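Local coordinates for ethanolamine utilization protein EutJ (Carboxydothermus hydrogenoformans Z-2901, PDB 3H1Q) that binds ATP in an actin-like nucleotide-binding fold and probably has a role in ethanolamine utilization, at residues L12-I17 with P260-P265; L42-Q47 with A82-L87; G241-F246 with V254-H259. All coordinates share one frame; numbering follows the deposited sequence.

Contact 1. Residues L12-I17 with P260-P265; sequences LLNDLI and PLLVTP. With ATP (adenosine-5'-triphosphate), chain C.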
loop_
_atom_site.group_PDB
_atom_site.type_symbol
_atom_site.label_atom_id
_atom_site.label_comp_id
_atom_site.label_asym_id
_atom_site.label_seq_id
_atom_site.Cartn_x
_atom_site.Cartn_y
_atom_site.Cartn_z
ATOM N N LEU A 12 4.719 -10.497 -10.329
ATOM C CA LEU A 12 6.170 -10.453 -10.440
ATOM C C LEU A 12 6.753 -9.851 -9.171
ATOM O O LEU A 12 7.527 -10.502 -8.448
ATOM C CB LEU A 12 6.609 -9.629 -11.657
ATOM C CG LEU A 12 8.106 -9.609 -11.983
ATOM C CD1 LEU A 12 8.628 -11.008 -12.219
ATOM C CD2 LEU A 12 8.435 -8.714 -13.173
ATOM N N LEU A 13 6.338 -8.614 -8.896
ATOM C CA LEU A 13 6.864 -7.850 -7.797
ATOM C C LEU A 13 6.693 -8.625 -6.537
ATOM O O LEU A 13 7.544 -8.580 -5.660
ATOM C CB LEU A 13 6.170 -6.516 -7.683
ATOM C CG LEU A 13 6.852 -5.540 -6.735
ATOM C CD1 LEU A 13 8.298 -5.394 -7.055
ATOM C CD2 LEU A 13 6.194 -4.213 -6.814
ATOM N N ASN A 14 5.619 -9.376 -6.438
ATOM C CA ASN A 14 5.463 -10.160 -5.230
ATOM C C ASN A 14 6.580 -11.198 -5.037
ATOM O O ASN A 14 7.070 -11.413 -3.913
ATOM C CB ASN A 14 4.123 -10.860 -5.167
ATOM C CG ASN A 14 3.972 -11.619 -3.902
ATOM O OD1 ASN A 14 3.939 -11.006 -2.858
ATOM N ND2 ASN A 14 3.925 -12.957 -3.963
ATOM N N ASP A 15 6.953 -11.849 -6.141
ATOM C CA ASP A 15 8.048 -12.768 -6.121
ATOM C C ASP A 15 9.410 -12.115 -5.940
ATOM O O ASP A 15 10.225 -12.614 -5.163
ATOM C CB ASP A 15 8.011 -13.648 -7.345
ATOM C CG ASP A 15 7.193 -14.890 -7.105
ATOM O OD1 ASP A 15 7.336 -15.515 -6.020
ATOM O OD2 ASP A 15 6.384 -15.256 -7.986
ATOM N N LEU A 16 9.660 -11.019 -6.652
ATOM C CA LEU A 16 10.939 -10.345 -6.527
ATOM C C LEU A 16 11.155 -10.101 -5.039
ATOM O O LEU A 16 12.227 -10.446 -4.500
ATOM C CB LEU A 16 11.004 -9.045 -7.344
ATOM C CG LEU A 16 10.837 -9.213 -8.871
ATOM C CD1 LEU A 16 11.018 -7.909 -9.612
ATOM C CD2 LEU A 16 11.776 -10.266 -9.521
ATOM N N ILE A 17 10.113 -9.585 -4.371
ATOM C CA ILE A 17 10.170 -9.355 -2.946
ATOM C C ILE A 17 10.345 -10.637 -2.164
ATOM O O ILE A 17 11.386 -10.859 -1.590
ATOM C CB ILE A 17 8.964 -8.606 -2.445
ATOM C CG1 ILE A 17 9.056 -7.139 -2.888
ATOM C CG2 ILE A 17 8.919 -8.701 -0.951
ATOM C CD1 ILE A 17 7.753 -6.498 -3.222
ATOM N N PRO A 260 -2.953 -6.637 -3.364
ATOM C CA PRO A 260 -3.412 -5.289 -3.023
ATOM C C PRO A 260 -2.308 -4.408 -2.384
ATOM O O PRO A 260 -2.047 -3.297 -2.898
ATOM C CB PRO A 260 -4.625 -5.538 -2.104
ATOM C CG PRO A 260 -4.505 -6.956 -1.671
ATOM C CD PRO A 260 -3.769 -7.687 -2.739
ATOM N N LEU A 261 -1.633 -4.941 -1.352
ATOM C CA LEU A 261 -0.524 -4.275 -0.639
ATOM C C LEU A 261 0.524 -3.596 -1.503
ATOM O O LEU A 261 1.175 -2.663 -1.044
ATOM C CB LEU A 261 0.198 -5.266 0.272
ATOM C CG LEU A 261 1.151 -4.773 1.379
ATOM C CD1 LEU A 261 1.168 -5.775 2.532
ATOM C CD2 LEU A 261 2.601 -4.435 0.910
ATOM N N LEU A 262 0.685 -4.054 -2.733
ATOM C CA LEU A 262 1.750 -3.601 -3.596
ATOM C C LEU A 262 1.377 -2.462 -4.524
ATOM O O LEU A 262 2.231 -1.890 -5.231
ATOM C CB LEU A 262 2.278 -4.780 -4.403
ATOM C CG LEU A 262 3.093 -5.703 -3.514
ATOM C CD1 LEU A 262 3.409 -7.006 -4.229
ATOM C CD2 LEU A 262 4.363 -4.950 -3.103
ATOM N N VAL A 263 0.106 -2.110 -4.547
ATOM C CA VAL A 263 -0.289 -1.210 -5.640
ATOM C C VAL A 263 0.358 0.165 -5.493
ATOM O O VAL A 263 0.942 0.651 -6.460
ATOM C CB VAL A 263 -1.840 -1.135 -5.902
ATOM C CG1 VAL A 263 -2.155 -0.215 -7.083
ATOM C CG2 VAL A 263 -2.396 -2.533 -6.136
ATOM N N THR A 264 0.284 0.758 -4.296
ATOM C CA THR A 264 0.821 2.100 -4.085
ATOM C C THR A 264 2.328 2.072 -4.238
ATOM O O THR A 264 2.872 2.855 -5.023
ATOM C CB THR A 264 0.433 2.727 -2.703
ATOM O OG1 THR A 264 -0.987 2.644 -2.514
ATOM C CG2 THR A 264 0.847 4.209 -2.635
ATOM N N PRO A 265 3.009 1.167 -3.498
ATOM C CA PRO A 265 4.455 1.074 -3.654
ATOM C C PRO A 265 4.894 1.077 -5.134
ATOM O O PRO A 265 5.743 1.899 -5.524
ATOM C CB PRO A 265 4.781 -0.234 -2.962
ATOM C CG PRO A 265 3.739 -0.349 -1.897
ATOM C CD PRO A 265 2.505 0.223 -2.480
HETATM P PG ATP C . 0.114 2.019 3.129
HETATM O O1G ATP C . 1.016 0.971 2.493
HETATM O O2G ATP C . -1.353 1.787 2.887
HETATM O O3G ATP C . 0.478 3.448 2.748
HETATM P PB ATP C . 0.743 0.438 5.348
HETATM O O1B ATP C . 0.692 0.399 6.837
HETATM O O2B ATP C . 2.048 0.024 4.724
HETATM O O3B ATP C . 0.239 1.831 4.730
HETATM P PA ATP C . -0.512 -1.726 3.768
HETATM O O1A ATP C . 0.868 -2.205 3.420
HETATM O O2A ATP C . -1.390 -1.204 2.659
HETATM O O3A ATP C . -0.463 -0.523 4.854
HETATM O "O5'" ATP C . -1.263 -2.843 4.639
HETATM C "C5'" ATP C . -0.802 -3.370 5.870
HETATM C "C4'" ATP C . -1.969 -4.196 6.369
HETATM O "O4'" ATP C . -2.281 -5.198 5.396
HETATM C "C3'" ATP C . -1.622 -4.937 7.638
HETATM O "O3'" ATP C . -2.671 -4.811 8.604
HETATM C "C2'" ATP C . -1.576 -6.389 7.241
HETATM O "O2'" ATP C . -2.034 -7.230 8.293
HETATM C "C1'" ATP C . -2.471 -6.468 6.017
HETATM N N9 ATP C . -2.061 -7.732 5.316
HETATM C C8 ATP C . -0.872 -8.030 4.747
HETATM N N7 ATP C . -0.837 -9.311 4.286
HETATM C C5 ATP C . -2.022 -9.881 4.568
HETATM C C6 ATP C . -2.673 -11.204 4.360
HETATM N N6 ATP C . -2.037 -12.219 3.732
HETATM N N1 ATP C . -3.942 -11.371 4.816
HETATM C C2 ATP C . -4.626 -10.398 5.444
HETATM N N3 ATP C . -4.106 -9.171 5.657
HETATM C C4 ATP C . -2.827 -8.846 5.256
#
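Leu262 reaches across to helix 3-18 and meets Leu13, Asn14 and Ile17. No hydrogen bond crosses this contact. The CB of Leu262 already points toward the helix. CG stands beside the backbone N and anti to the carbonyl carbon (chi1 -73°), which sends the fork of the side chain on to the helix surface. From CG the two methyls part. CD1 extends the chain, with chi2 at 169°, and lies on the backbone of Asn14, 3.9 Å from Asn14 CA. The CB of Asn14 is a further neighbour of this methyl. CD2 takes the two branched side chains. Ile17 approaches it tip to tip, with Ile17 CD1 3.7 Å from Leu262 CD2. Leu13 CD2 is more distant, at 4.2 Å from Leu262 CD2. One leucine thus fits against three residues spread over just over one helical turn, and most of the area buried on its side of the contact is its own.

Leu261, the residue before it, serves the nucleotide instead. Its CG comes to 3.3 Å from ATP O1A, and its CD1 lies 3.8 Å from ATP C8. Two successive leucines therefore divide their work between the N-terminal helix and the ATP. Leu261 also touches Leu56, Trp58 and Tyr238. Beyond it, Thr264 OG1 is hydrogen-bonded to Asp145. The segment leads into the C-terminal helix 263-269, whose Pro265 packs on strand 39-45. This is consistent with the ATP-binding cleft of the actin-like ATPase fold, where a helix near the nucleotide leads from the second domain back to the first.

Contact 2. Residues L42-Q47 with A82-L87; sequences LVVTDQ and AKVERL
Leu42 and Val84 meet tip to tip, and Val44 adds a second, looser touch to the same valine. Leu42 and Val44 are two residues apart on strand 39-45, so both present their side chains to helix 70-87. Val84 is the one residue of 82-87 that takes up both.

The conformation of Val84 divides its methyls between the two partners. CG2 is anti to the carbonyl carbon and turns to Leu42, with Leu42 CD2 3.6 Å from Val84 CG2. CG1 is anti to the backbone N (chi1 158°) and turns to Val44, with Val44 CG2 4.0 Å from Val84 CG1. Even the branch point takes part: Val84 CB is 3.8 Å from Leu42 CD2. Leu42 uses one methyl alone for all of this. Its extended first torsion, 159°, carries the fork out from the strand toward the helix. Val44 comes in at a slant, and its CG2 is the methyl that faces the helix. The contact is wholly apolar and buried.

Val44 also packs on Val52 and Ala53 of the adjoining strand, and Val84 touches Ala53 too. Thr45 OG1, on the same segment as Val44, donates to Asp46 O at 2.7 Å. The donor is tilted 17° from the carbonyl plane. On the helix, Lys83 CA lies 3.8 Å above one face of the Arg86 guanidinium. Lys83 NZ forms a salt bridge with Glu20.

On the other face of the sheet, Val43 packs on Pro265 and Ala269 of helix 263-269. A mixed five-stranded sheet in the order 3-2-1-4-5, with helix 70-87 between strands 51-58 and 94-98 in the chain, is the ribonuclease H-like domain of actin-family ATPases.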
loop_
_atom_site.group_PDB
_atom_site.type_symbol
_atom_site.label_atom_id
_atom_site.label_comp_id
_atom_site.label_asym_id
_atom_site.label_seq_id
_atom_site.Cartn_x
_atom_site.Cartn_y
_atom_site.Cartn_z
ATOM N N LEU A 42 10.427 -0.931 -0.562
ATOM C CA LEU A 42 11.279 -0.289 -1.524
ATOM C C LEU A 42 11.092 -1.075 -2.803
ATOM O O LEU A 42 11.118 -2.309 -2.767
ATOM C CB LEU A 42 12.727 -0.384 -1.059
ATOM C CG LEU A 42 13.777 -0.213 -2.152
ATOM C CD1 LEU A 42 14.110 1.251 -2.293
ATOM C CD2 LEU A 42 14.986 -0.989 -1.780
ATOM N N VAL A 43 10.947 -0.355 -3.920
ATOM C CA VAL A 43 10.618 -0.918 -5.215
ATOM C C VAL A 43 11.475 -0.292 -6.339
ATOM O O VAL A 43 11.656 0.930 -6.378
ATOM C CB VAL A 43 9.103 -0.723 -5.487
ATOM C CG1 VAL A 43 8.704 -1.047 -6.927
ATOM C CG2 VAL A 43 8.262 -1.572 -4.504
ATOM N N VAL A 44 12.007 -1.136 -7.235
ATOM C CA VAL A 44 12.766 -0.685 -8.389
ATOM C C VAL A 44 12.084 -1.151 -9.672
ATOM O O VAL A 44 11.604 -2.272 -9.751
ATOM C CB VAL A 44 14.236 -1.242 -8.392
ATOM C CG1 VAL A 44 15.015 -0.700 -9.595
ATOM C CG2 VAL A 44 14.975 -0.911 -7.125
ATOM N N THR A 45 12.075 -0.303 -10.694
ATOM C CA THR A 45 11.522 -0.684 -11.990
ATOM C C THR A 45 12.391 -0.132 -13.104
ATOM O O THR A 45 13.120 0.825 -12.893
ATOM C CB THR A 45 10.116 -0.070 -12.229
ATOM O OG1 THR A 45 10.271 1.304 -12.616
ATOM C CG2 THR A 45 9.211 -0.156 -11.012
ATOM N N ASP A 46 12.272 -0.699 -14.301
ATOM C CA ASP A 46 12.799 -0.053 -15.504
ATOM C C ASP A 46 11.995 1.211 -15.861
ATOM O O ASP A 46 11.040 1.572 -15.139
ATOM C CB ASP A 46 12.752 -1.012 -16.664
ATOM C CG ASP A 46 11.337 -1.332 -17.099
ATOM O OD1 ASP A 46 10.364 -0.986 -16.378
ATOM O OD2 ASP A 46 11.194 -1.957 -18.182
ATOM N N GLN A 47 12.351 1.882 -16.963
ATOM C CA GLN A 47 11.712 3.178 -17.291
ATOM C C GLN A 47 10.255 3.037 -17.700
ATOM O O GLN A 47 9.527 4.016 -17.701
ATOM C CB GLN A 47 12.475 3.974 -18.365
ATOM C CG GLN A 47 13.786 4.653 -17.904
ATOM C CD GLN A 47 13.645 5.685 -16.736
ATOM O OE1 GLN A 47 14.547 5.796 -15.907
ATOM N NE2 GLN A 47 12.540 6.445 -16.698
ATOM N N ALA A 82 20.141 -1.925 0.848
ATOM C CA ALA A 82 21.305 -2.775 0.760
ATOM C C ALA A 82 20.929 -4.146 0.287
ATOM O O ALA A 82 21.681 -4.768 -0.436
ATOM C CB ALA A 82 22.000 -2.853 2.072
ATOM N N LYS A 83 19.769 -4.635 0.701
ATOM C CA LYS A 83 19.379 -5.982 0.307
ATOM C C LYS A 83 19.228 -5.994 -1.188
ATOM O O LYS A 83 19.784 -6.854 -1.879
ATOM C CB LYS A 83 18.061 -6.419 0.942
ATOM C CG LYS A 83 17.637 -7.809 0.449
ATOM C CD LYS A 83 16.836 -8.644 1.443
ATOM C CE LYS A 83 15.555 -7.957 1.824
ATOM N NZ LYS A 83 14.758 -8.786 2.781
ATOM N N VAL A 84 18.468 -5.016 -1.669
ATOM C CA VAL A 84 18.144 -4.913 -3.070
ATOM C C VAL A 84 19.445 -4.714 -3.818
ATOM O O VAL A 84 19.679 -5.354 -4.851
ATOM C CB VAL A 84 17.130 -3.785 -3.321
ATOM C CG1 VAL A 84 17.182 -3.298 -4.761
ATOM C CG2 VAL A 84 15.740 -4.272 -2.956
ATOM N N GLU A 85 20.321 -3.879 -3.271
ATOM C CA GLU A 85 21.610 -3.679 -3.905
ATOM C C GLU A 85 22.488 -4.924 -4.011
ATOM O O GLU A 85 23.137 -5.094 -5.006
ATOM C CB GLU A 85 22.348 -2.515 -3.286
ATOM C CG GLU A 85 21.834 -1.203 -3.810
ATOM C CD GLU A 85 22.378 -0.005 -3.058
ATOM O OE1 GLU A 85 23.166 -0.181 -2.102
ATOM O OE2 GLU A 85 22.007 1.127 -3.426
ATOM N N ARG A 86 22.500 -5.811 -3.021
ATOM C CA ARG A 86 23.300 -7.016 -3.184
ATOM C C ARG A 86 22.690 -7.931 -4.275
ATOM O O ARG A 86 23.398 -8.619 -5.012
ATOM C CB ARG A 86 23.578 -7.755 -1.845
ATOM C CG ARG A 86 22.420 -8.541 -1.202
ATOM C CD ARG A 86 22.848 -9.316 0.091
ATOM N NE ARG A 86 21.785 -9.521 1.129
ATOM C CZ ARG A 86 21.525 -8.714 2.189
ATOM N NH1 ARG A 86 22.221 -7.592 2.370
ATOM N NH2 ARG A 86 20.557 -9.015 3.076
ATOM N N LEU A 87 21.368 -7.868 -4.390
ATOM C CA LEU A 87 20.574 -8.837 -5.108
ATOM C C LEU A 87 20.588 -8.387 -6.527
ATOM O O LEU A 87 20.715 -9.204 -7.443
ATOM C CB LEU A 87 19.153 -8.787 -4.581
ATOM C CG LEU A 87 18.585 -10.068 -3.991
ATOM C CD1 LEU A 87 19.586 -10.769 -3.117
ATOM C CD2 LEU A 87 17.289 -9.740 -3.245
#

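Contact 3. Residues G241-F246 with V254-H259; sequences GFSEEF and VQVPIH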
loop_
_atom_site.group_PDB
_atom_site.type_symbol
_atom_site.label_atom_id
_atom_site.label_comp_id
_atom_site.label_asym_id
_atom_site.label_seq_id
_atom_site.Cartn_x
_atom_site.Cartn_y
_atom_site.Cartn_z
ATOM N N GLY A 241 -12.203 -12.891 -0.229
ATOM C CA GLY A 241 -13.607 -12.573 -0.136
ATOM C C GLY A 241 -13.834 -11.187 0.405
ATOM O O GLY A 241 -14.962 -10.681 0.342
ATOM N N PHE A 242 -12.778 -10.569 0.938
ATOM C CA PHE A 242 -12.850 -9.161 1.312
ATOM C C PHE A 242 -13.558 -8.401 0.206
ATOM O O PHE A 242 -14.463 -7.620 0.478
ATOM C CB PHE A 242 -11.465 -8.538 1.527
ATOM C CG PHE A 242 -11.507 -7.089 1.971
ATOM C CD1 PHE A 242 -11.274 -6.752 3.293
ATOM C CD2 PHE A 242 -11.764 -6.063 1.060
ATOM C CE1 PHE A 242 -11.306 -5.418 3.707
ATOM C CE2 PHE A 242 -11.798 -4.728 1.467
ATOM C CZ PHE A 242 -11.577 -4.406 2.789
ATOM N N SER A 243 -13.154 -8.636 -1.038
ATOM C CA SER A 243 -13.822 -8.015 -2.177
ATOM C C SER A 243 -15.340 -8.173 -2.111
ATOM O O SER A 243 -16.078 -7.202 -2.294
ATOM C CB SER A 243 -13.325 -8.613 -3.486
ATOM O OG SER A 243 -13.892 -7.898 -4.564
ATOM N N GLU A 244 -15.798 -9.403 -1.857
ATOM C CA GLU A 244 -17.224 -9.703 -1.822
ATOM C C GLU A 244 -17.859 -9.010 -0.620
ATOM O O GLU A 244 -18.693 -8.110 -0.794
ATOM C CB GLU A 244 -17.458 -11.206 -1.791
ATOM N N GLU A 245 -17.431 -9.398 0.583
ATOM C CA GLU A 245 -17.964 -8.823 1.826
ATOM C C GLU A 245 -18.075 -7.276 1.743
ATOM O O GLU A 245 -19.137 -6.695 1.966
ATOM C CB GLU A 245 -17.136 -9.278 3.018
ATOM N N PHE A 246 -16.991 -6.619 1.362
ATOM C CA PHE A 246 -17.000 -5.180 1.136
ATOM C C PHE A 246 -17.922 -4.787 -0.034
ATOM O O PHE A 246 -18.714 -3.855 0.090
ATOM C CB PHE A 246 -15.570 -4.697 0.897
ATOM C CG PHE A 246 -15.380 -3.217 1.025
ATOM C CD1 PHE A 246 -14.873 -2.671 2.199
ATOM C CD2 PHE A 246 -15.649 -2.368 -0.038
ATOM C CE1 PHE A 246 -14.650 -1.275 2.320
ATOM C CE2 PHE A 246 -15.430 -0.984 0.069
ATOM C CZ PHE A 246 -14.930 -0.435 1.251
ATOM N N VAL A 254 -16.695 -3.931 -5.885
ATOM C CA VAL A 254 -15.412 -3.221 -5.900
ATOM C C VAL A 254 -14.371 -4.013 -6.668
ATOM O O VAL A 254 -14.468 -5.227 -6.755
ATOM C CB VAL A 254 -14.916 -2.851 -4.445
ATOM C CG1 VAL A 254 -15.962 -1.981 -3.720
ATOM C CG2 VAL A 254 -14.563 -4.096 -3.604
ATOM N N GLN A 255 -13.386 -3.324 -7.229
ATOM C CA GLN A 255 -12.217 -3.990 -7.810
ATOM C C GLN A 255 -11.040 -4.009 -6.843
ATOM O O GLN A 255 -10.544 -2.950 -6.478
ATOM C CB GLN A 255 -11.811 -3.299 -9.099
ATOM C CG GLN A 255 -12.729 -3.641 -10.258
ATOM C CD GLN A 255 -13.370 -2.395 -10.879
ATOM O OE1 GLN A 255 -13.951 -1.568 -10.162
ATOM N NE2 GLN A 255 -13.271 -2.257 -12.216
ATOM N N VAL A 256 -10.608 -5.203 -6.426
ATOM C CA VAL A 256 -9.386 -5.401 -5.618
ATOM C C VAL A 256 -8.352 -6.144 -6.481
ATOM O O VAL A 256 -8.668 -7.200 -7.040
ATOM C CB VAL A 256 -9.663 -6.245 -4.351
ATOM C CG1 VAL A 256 -8.422 -6.344 -3.509
ATOM C CG2 VAL A 256 -10.803 -5.670 -3.535
ATOM N N PRO A 257 -7.126 -5.594 -6.625
ATOM C CA PRO A 257 -6.212 -6.281 -7.549
ATOM C C PRO A 257 -5.470 -7.430 -6.910
ATOM O O PRO A 257 -5.499 -7.557 -5.705
ATOM C CB PRO A 257 -5.259 -5.170 -8.004
ATOM C CG PRO A 257 -5.979 -3.913 -7.701
ATOM C CD PRO A 257 -6.719 -4.198 -6.423
ATOM N N ILE A 258 -4.837 -8.275 -7.726
ATOM C CA ILE A 258 -4.153 -9.488 -7.229
ATOM C C ILE A 258 -3.309 -9.221 -5.949
ATOM O O ILE A 258 -3.499 -9.906 -4.937
ATOM C CB ILE A 258 -3.332 -10.232 -8.349
ATOM N N HIS A 259 -2.406 -8.252 -5.932
ATOM C CA HIS A 259 -1.589 -8.137 -4.707
ATOM C C HIS A 259 -1.823 -6.778 -4.061
ATOM O O HIS A 259 -1.000 -5.874 -4.184
ATOM C CB HIS A 259 -0.103 -8.394 -4.967
ATOM C CG HIS A 259 0.270 -9.839 -5.021
ATOM N ND1 HIS A 259 0.325 -10.634 -3.899
ATOM C CD2 HIS A 259 0.668 -10.621 -6.052
ATOM C CE1 HIS A 259 0.702 -11.855 -4.236
ATOM N NE2 HIS A 259 0.925 -11.871 -5.536
#
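Val254 and Val256 pack against Ser243 and Phe246, so that the chain leaving helix 242-250 folds back along that helix. This helix and the returning chain belong to the second domain of the actin-like fold. No hydrogen bond joins the two segments.

Val254 gives most on its side. Its two methyls take different partners. CG1, beside the backbone N (chi1 -58°), lies at the edge of the Phe246 ring and near its plane, 3.7 Å from Phe246 CD2. Phe246 CE2 is the next ring atom along this edge, 4.0 Å from Val254 CG1. The two side chains cross at about a right angle. CG2 faces the backbone of the helix, 3.7 Å from Ser243 O. With an alanine here both methyls are gone, and the edge of the Phe246 ring would probably be left without its neighbour, with a gap opening between helix and returning chain.

Gln255 points its CB away from the helix. Its backbone is hydrogen-bonded to Val230 and Val232, which sets the segment beside strand 230-233 of the second sheet.

Val256 turns back toward the helix. Its CG2 sits 3.9 Å from Ser243 CB and equally close to Ser243 OG. Val256 also touches Ala237, in the loop that follows strand 230-233 and carries the ATP-binding Gly235.

Pro257 changes partner and packs on Leu6 and Leu10 of the N-terminal helix 3-18, while at His259 the side chain touches Asn11 and ND1 is hydrogen-bonded to Tyr238 OH.

How the contacts relate
Helix 3-18 opens contact 1 near the N terminus, and residues 260-265 close it only near the C terminus. Contacts 2 and 3 both nest inside that long loop. They follow in series and do not cross. Contact 2 closes within the first sheet domain, contact 3 within the second. Their centres lie about 29 Å apart, on opposite sides of the chain's centre. Contact 1 joins them. Pro265 and Leu13 both pack on Val43 of 42-47. Toward contact 3, Asn14 meets His259, and Val263 CG2 lies 4.1 Å from Pro257 CG. The N-terminal helix and the C-terminal segment thus touch both domains. The C-terminal segment also borders the ATP.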